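Local coordinates for flavodoxin (Streptococcus pneumoniae, PDB 5LJI), which binds flavin mononucleotide and probably serves as a low-potential electron donor to a number of redox enzymes, at residues A[96-101]-A[120-125]. Residues are numbered along the deposited sequence; the frame is centred on the assembly and turned at random.
Sequences DEFCKA and CVKVDL. With FMN (flavin mononucleotide), chain C.
The Phe98 ring points its far rim at the backbone of strand 115-124, with CE2 toward Lys122 CB and CZ 3.7 Å from Val123 C. This is the flavodoxin fold at the FMN end of its parallel sheet: within the beta-alpha-beta unit of strand 84-91, helix 100-111 and the outermost strand 115-124, the flavin-binding loop leading into the helix rests against the last strand. With CG anti to the backbone N (chi1 178°), the ring extends from the loop to the strand, where the backbone N of Asp124 lies at its edge, near the ring plane. Asp124 CB adds contact near CZ, while its OD1 is held by the backbone N of Thr93. On one face of the ring, offset toward the rim, sits the sulfur of Cys99; SG also approaches Val123 O at 3.6 Å. Cys99, at the N-cap position of the helix, packs CB against Lys122 CB at 3.6 Å, and CD of the same lysine lies equally near. Lys122 is extended beyond CG; its CB, CG and CD pass close to Cys99 CB, and NZ ends in a salt bridge with Asp103 on helix 100-111. No hydrogen bond joins the two segments; the fit is by van der Waals packing, while Glu97 O and Cys99 N of the loop bind the cofactor. A type II turn from Glu97 to Lys100 presents that backbone to the isoalloxazine, illustrating how a flavodoxin recognises the pyrimidine edge of its flavin through main-chain atoms. FMN N3 donates to Glu97 O at 2.9 Å, with an angle of 171° at the hydrogen. In the complementary bond, Cys99 N donates to FMN O2 at 2.8 Å, almost equally straight at 170°.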
ATOM      1  N   ASP A  96      11.091   5.081  16.685  1.00 49.55           N
ATOM      2  CA  ASP A  96      11.572   3.691  16.535  1.00 46.45           C
ATOM      3  C   ASP A  96      10.489   2.878  15.878  1.00 44.33           C
ATOM      4  O   ASP A  96      10.807   1.893  15.222  1.00 45.55           O
ATOM      5  CB  ASP A  96      11.974   3.025  17.870  1.00 47.56           C
ATOM      6  CG  ASP A  96      10.930   3.212  18.959  1.00 47.08           C
ATOM      7  OD1 ASP A  96      10.803   4.369  19.418  1.00 48.86           O
ATOM      8  OD2 ASP A  96      10.288   2.222  19.380  1.00 44.95           O
ATOM      9  N   GLU A  97       9.219   3.280  16.042  1.00 43.97           N
ATOM     10  CA  GLU A  97       8.080   2.622  15.334  1.00 42.55           C
ATOM     11  C   GLU A  97       7.915   3.166  13.934  1.00 36.93           C
ATOM     12  O   GLU A  97       6.836   3.602  13.544  1.00 35.31           O
ATOM     13  CB  GLU A  97       6.748   2.748  16.098  1.00 44.10           C
ATOM     14  CG  GLU A  97       6.838   2.404  17.572  1.00 46.61           C
ATOM     15  CD  GLU A  97       7.292   3.599  18.414  1.00 54.67           C
ATOM     16  OE1 GLU A  97       8.049   4.501  17.909  1.00 54.69           O
ATOM     17  OE2 GLU A  97       6.905   3.630  19.606  1.00 62.35           O
ATOM     18  N   PHE A  98       8.993   3.051  13.164  1.00 37.18           N
ATOM     19  CA  PHE A  98       9.141   3.667  11.866  1.00 35.26           C
ATOM     20  C   PHE A  98       8.316   2.905  10.881  1.00 34.64           C
ATOM     21  O   PHE A  98       8.569   1.710  10.669  1.00 35.11           O
ATOM     22  CB  PHE A  98      10.578   3.593  11.394  1.00 36.84           C
ATOM     23  CG  PHE A  98      10.787   4.177  10.026  1.00 35.16           C
ATOM     24  CD1 PHE A  98      10.382   5.464   9.758  1.00 35.85           C
ATOM     25  CD2 PHE A  98      11.334   3.425   9.009  1.00 36.67           C
ATOM     26  CE1 PHE A  98      10.523   5.999   8.497  1.00 36.63           C
ATOM     27  CE2 PHE A  98      11.524   3.952   7.742  1.00 35.56           C
ATOM     28  CZ  PHE A  98      11.128   5.250   7.486  1.00 36.67           C
ATOM     29  N   CYS A  99       7.308   3.580  10.315  1.00 33.78           N
ATOM     30  CA  CYS A  99       6.394   2.980   9.323  1.00 30.66           C
ATOM     31  C   CYS A  99       5.766   1.701   9.836  1.00 31.88           C
ATOM     32  O   CYS A  99       5.425   0.805   9.086  1.00 31.83           O
ATOM     33  CB  CYS A  99       7.117   2.778   8.010  1.00 30.65           C
ATOM     34  SG  CYS A  99       7.240   4.333   7.138  1.00 31.52           S
ATOM     35  N   LYS A 100       5.566   1.618  11.132  1.00 32.96           N
ATOM     36  CA  LYS A 100       4.743   0.520  11.679  1.00 35.20           C
ATOM     37  C   LYS A 100       3.444   0.145  11.026  1.00 33.17           C
ATOM     38  O   LYS A 100       3.088  -1.052  10.983  1.00 32.65           O
ATOM     39  CB  LYS A 100       4.323   0.885  13.066  1.00 38.09           C
ATOM     40  CG  LYS A 100       5.190   0.286  14.084  1.00 41.99           C
ATOM     41  CD  LYS A 100       4.796  -1.128  14.375  1.00 39.60           C
ATOM     42  CE  LYS A 100       5.133  -1.345  15.839  1.00 40.28           C
ATOM     43  NZ  LYS A 100       4.132  -2.230  16.515  1.00 37.79           N
ATOM     44  N   ALA A 101       2.666   1.126  10.586  1.00 31.37           N
ATOM     45  CA  ALA A 101       1.357   0.787   9.945  1.00 30.65           C
ATOM     46  C   ALA A 101       1.610  -0.065   8.718  1.00 28.62           C
ATOM     47  O   ALA A 101       0.787  -0.909   8.364  1.00 26.72           O
ATOM     48  CB  ALA A 101       0.457   2.003   9.640  1.00 29.21           C
ATOM     49  N   CYS A 120       8.082  -4.727   1.245  1.00 37.84           N
ATOM     50  CA  CYS A 120       7.377  -3.483   1.530  0.50 36.97           C
ATOM     51  C   CYS A 120       8.356  -2.318   1.559  1.00 37.11           C
ATOM     52  O   CYS A 120       9.477  -2.485   1.933  1.00 39.91           O
ATOM     53  CB  CYS A 120       6.609  -3.587   2.844  0.50 34.61           C
ATOM     54  SG  CYS A 120       7.678  -3.698   4.254  0.50 34.58           S
ATOM     55  N   VAL A 121       7.928  -1.147   1.109  1.00 35.39           N
ATOM     56  CA  VAL A 121       8.811   0.026   1.171  1.00 33.93           C
ATOM     57  C   VAL A 121       8.306   1.095   2.146  1.00 35.06           C
ATOM     58  O   VAL A 121       7.184   1.584   2.069  1.00 32.63           O
ATOM     59  CB  VAL A 121       9.287   0.609  -0.211  1.00 35.37           C
ATOM     60  CG1 VAL A 121       8.776  -0.162  -1.408  1.00 34.78           C
ATOM     61  CG2 VAL A 121       9.133   2.121  -0.331  1.00 34.59           C
ATOM     62  N   LYS A 122       9.193   1.434   3.072  1.00 33.20           N
ATOM     63  CA  LYS A 122       8.950   2.395   4.115  1.00 35.05           C
ATOM     64  C   LYS A 122       9.681   3.636   3.728  1.00 35.80           C
ATOM     65  O   LYS A 122      10.874   3.577   3.350  1.00 36.83           O
ATOM     66  CB  LYS A 122       9.488   1.830   5.430  1.00 35.56           C
ATOM     67  CG  LYS A 122       8.869   0.483   5.772  1.00 34.99           C
ATOM     68  CD  LYS A 122       9.291  -0.016   7.173  1.00 37.77           C
ATOM     69  CE  LYS A 122       8.523  -1.291   7.505  1.00 40.87           C
ATOM     70  NZ  LYS A 122       8.769  -1.750   8.903  1.00 45.16           N
ATOM     71  N   VAL A 123       8.979   4.774   3.775  1.00 35.40           N
ATOM     72  CA  VAL A 123       9.604   6.028   3.403  1.00 34.39           C
ATOM     73  C   VAL A 123       9.607   6.989   4.579  1.00 34.17           C
ATOM     74  O   VAL A 123       8.610   7.150   5.328  1.00 29.74           O
ATOM     75  CB  VAL A 123       8.913   6.693   2.169  1.00 34.07           C
ATOM     76  CG1 VAL A 123       9.551   8.040   1.864  1.00 33.45           C
ATOM     77  CG2 VAL A 123       8.978   5.768   0.962  1.00 32.30           C
ATOM     78  N   ASP A 124      10.754   7.643   4.723  1.00 34.74           N
ATOM     79  CA  ASP A 124      10.977   8.581   5.795  1.00 37.71           C
ATOM     80  C   ASP A 124      10.434   9.915   5.269  1.00 34.76           C
ATOM     81  O   ASP A 124      11.020  10.494   4.428  1.00 31.23           O
ATOM     82  CB  ASP A 124      12.488   8.695   6.078  1.00 41.53           C
ATOM     83  CG  ASP A 124      12.808   9.490   7.358  1.00 44.83           C
ATOM     84  OD1 ASP A 124      11.906   9.770   8.179  1.00 40.50           O
ATOM     85  OD2 ASP A 124      14.007   9.821   7.524  1.00 52.77           O
ATOM     86  N   LEU A 125       9.326  10.363   5.840  1.00 34.84           N
ATOM     87  CA  LEU A 125       8.687  11.620   5.453  1.00 38.74           C
ATOM     88  C   LEU A 125       8.440  11.712   3.941  1.00 38.02           C
ATOM     89  O   LEU A 125       7.740  10.841   3.379  1.00 35.31           O
ATOM     90  CB  LEU A 125       9.432  12.829   6.047  1.00 40.22           C
ATOM     91  CG  LEU A 125       9.318  12.827   7.581  1.00 40.07           C
ATOM     92  CD1 LEU A 125      10.362  13.760   8.189  1.00 44.12           C
ATOM     93  CD2 LEU A 125       7.949  13.244   8.063  1.00 38.65           C
TER
HETATM   94  N1  FMN C 201       5.896   8.108  11.848  1.00 26.65           N
HETATM   95  C2  FMN C 201       6.273   6.865  12.126  1.00 28.94           C
HETATM   96  O2  FMN C 201       7.033   6.220  11.344  1.00 25.46           O
HETATM   97  N3  FMN C 201       5.869   6.306  13.270  1.00 31.75           N
HETATM   98  C4  FMN C 201       5.113   6.918  14.207  1.00 33.32           C
HETATM   99  O4  FMN C 201       4.833   6.386  15.302  1.00 37.26           O
HETATM  100  C4A FMN C 201       4.649   8.268  13.955  1.00 32.38           C
HETATM  101  N5  FMN C 201       3.886   8.952  14.818  1.00 30.77           N
HETATM  102  C5A FMN C 201       3.525  10.197  14.510  1.00 36.18           C
HETATM  103  C6  FMN C 201       2.736  10.900  15.375  1.00 39.02           C
HETATM  104  C7  FMN C 201       2.338  12.195  15.048  1.00 44.74           C
HETATM  105  C7M FMN C 201       1.490  12.989  16.006  1.00 42.66           C
HETATM  106  C8  FMN C 201       2.756  12.817  13.768  1.00 43.77           C
HETATM  107  C8M FMN C 201       2.345  14.231  13.401  1.00 47.64           C
HETATM  108  C9  FMN C 201       3.555  12.117  12.898  1.00 40.52           C
HETATM  109  C9A FMN C 201       3.927  10.818  13.207  1.00 36.06           C
HETATM  110  N10 FMN C 201       4.694  10.105  12.336  1.00 28.75           N
HETATM  111  C10 FMN C 201       5.107   8.824  12.676  1.00 30.99           C
HETATM  112  C1' FMN C 201       5.180  10.638  11.053  1.00 31.26           C
HETATM  113  C2' FMN C 201       4.094  10.715   9.950  1.00 29.05           C
HETATM  114  O2' FMN C 201       3.562   9.418   9.645  1.00 29.14           O
HETATM  115  C3' FMN C 201       4.773  11.390   8.751  1.00 30.91           C
HETATM  116  O3' FMN C 201       4.679  12.779   9.111  1.00 28.12           O
HETATM  117  C4' FMN C 201       4.099  11.118   7.405  1.00 28.21           C
HETATM  118  O4' FMN C 201       4.923  11.713   6.432  1.00 29.37           O
HETATM  119  C5' FMN C 201       2.683  11.646   7.306  1.00 29.61           C
HETATM  120  O5' FMN C 201       2.045  11.169   6.097  1.00 30.29           O
HETATM  121  P   FMN C 201       1.081  12.088   5.206  1.00 28.46           P
HETATM  122  O1P FMN C 201       1.930  13.266   4.758  1.00 31.20           O
HETATM  123  O2P FMN C 201      -0.125  12.538   6.008  1.00 26.08           O
HETATM  124  O3P FMN C 201       0.735  11.166   3.973  1.00 23.93           O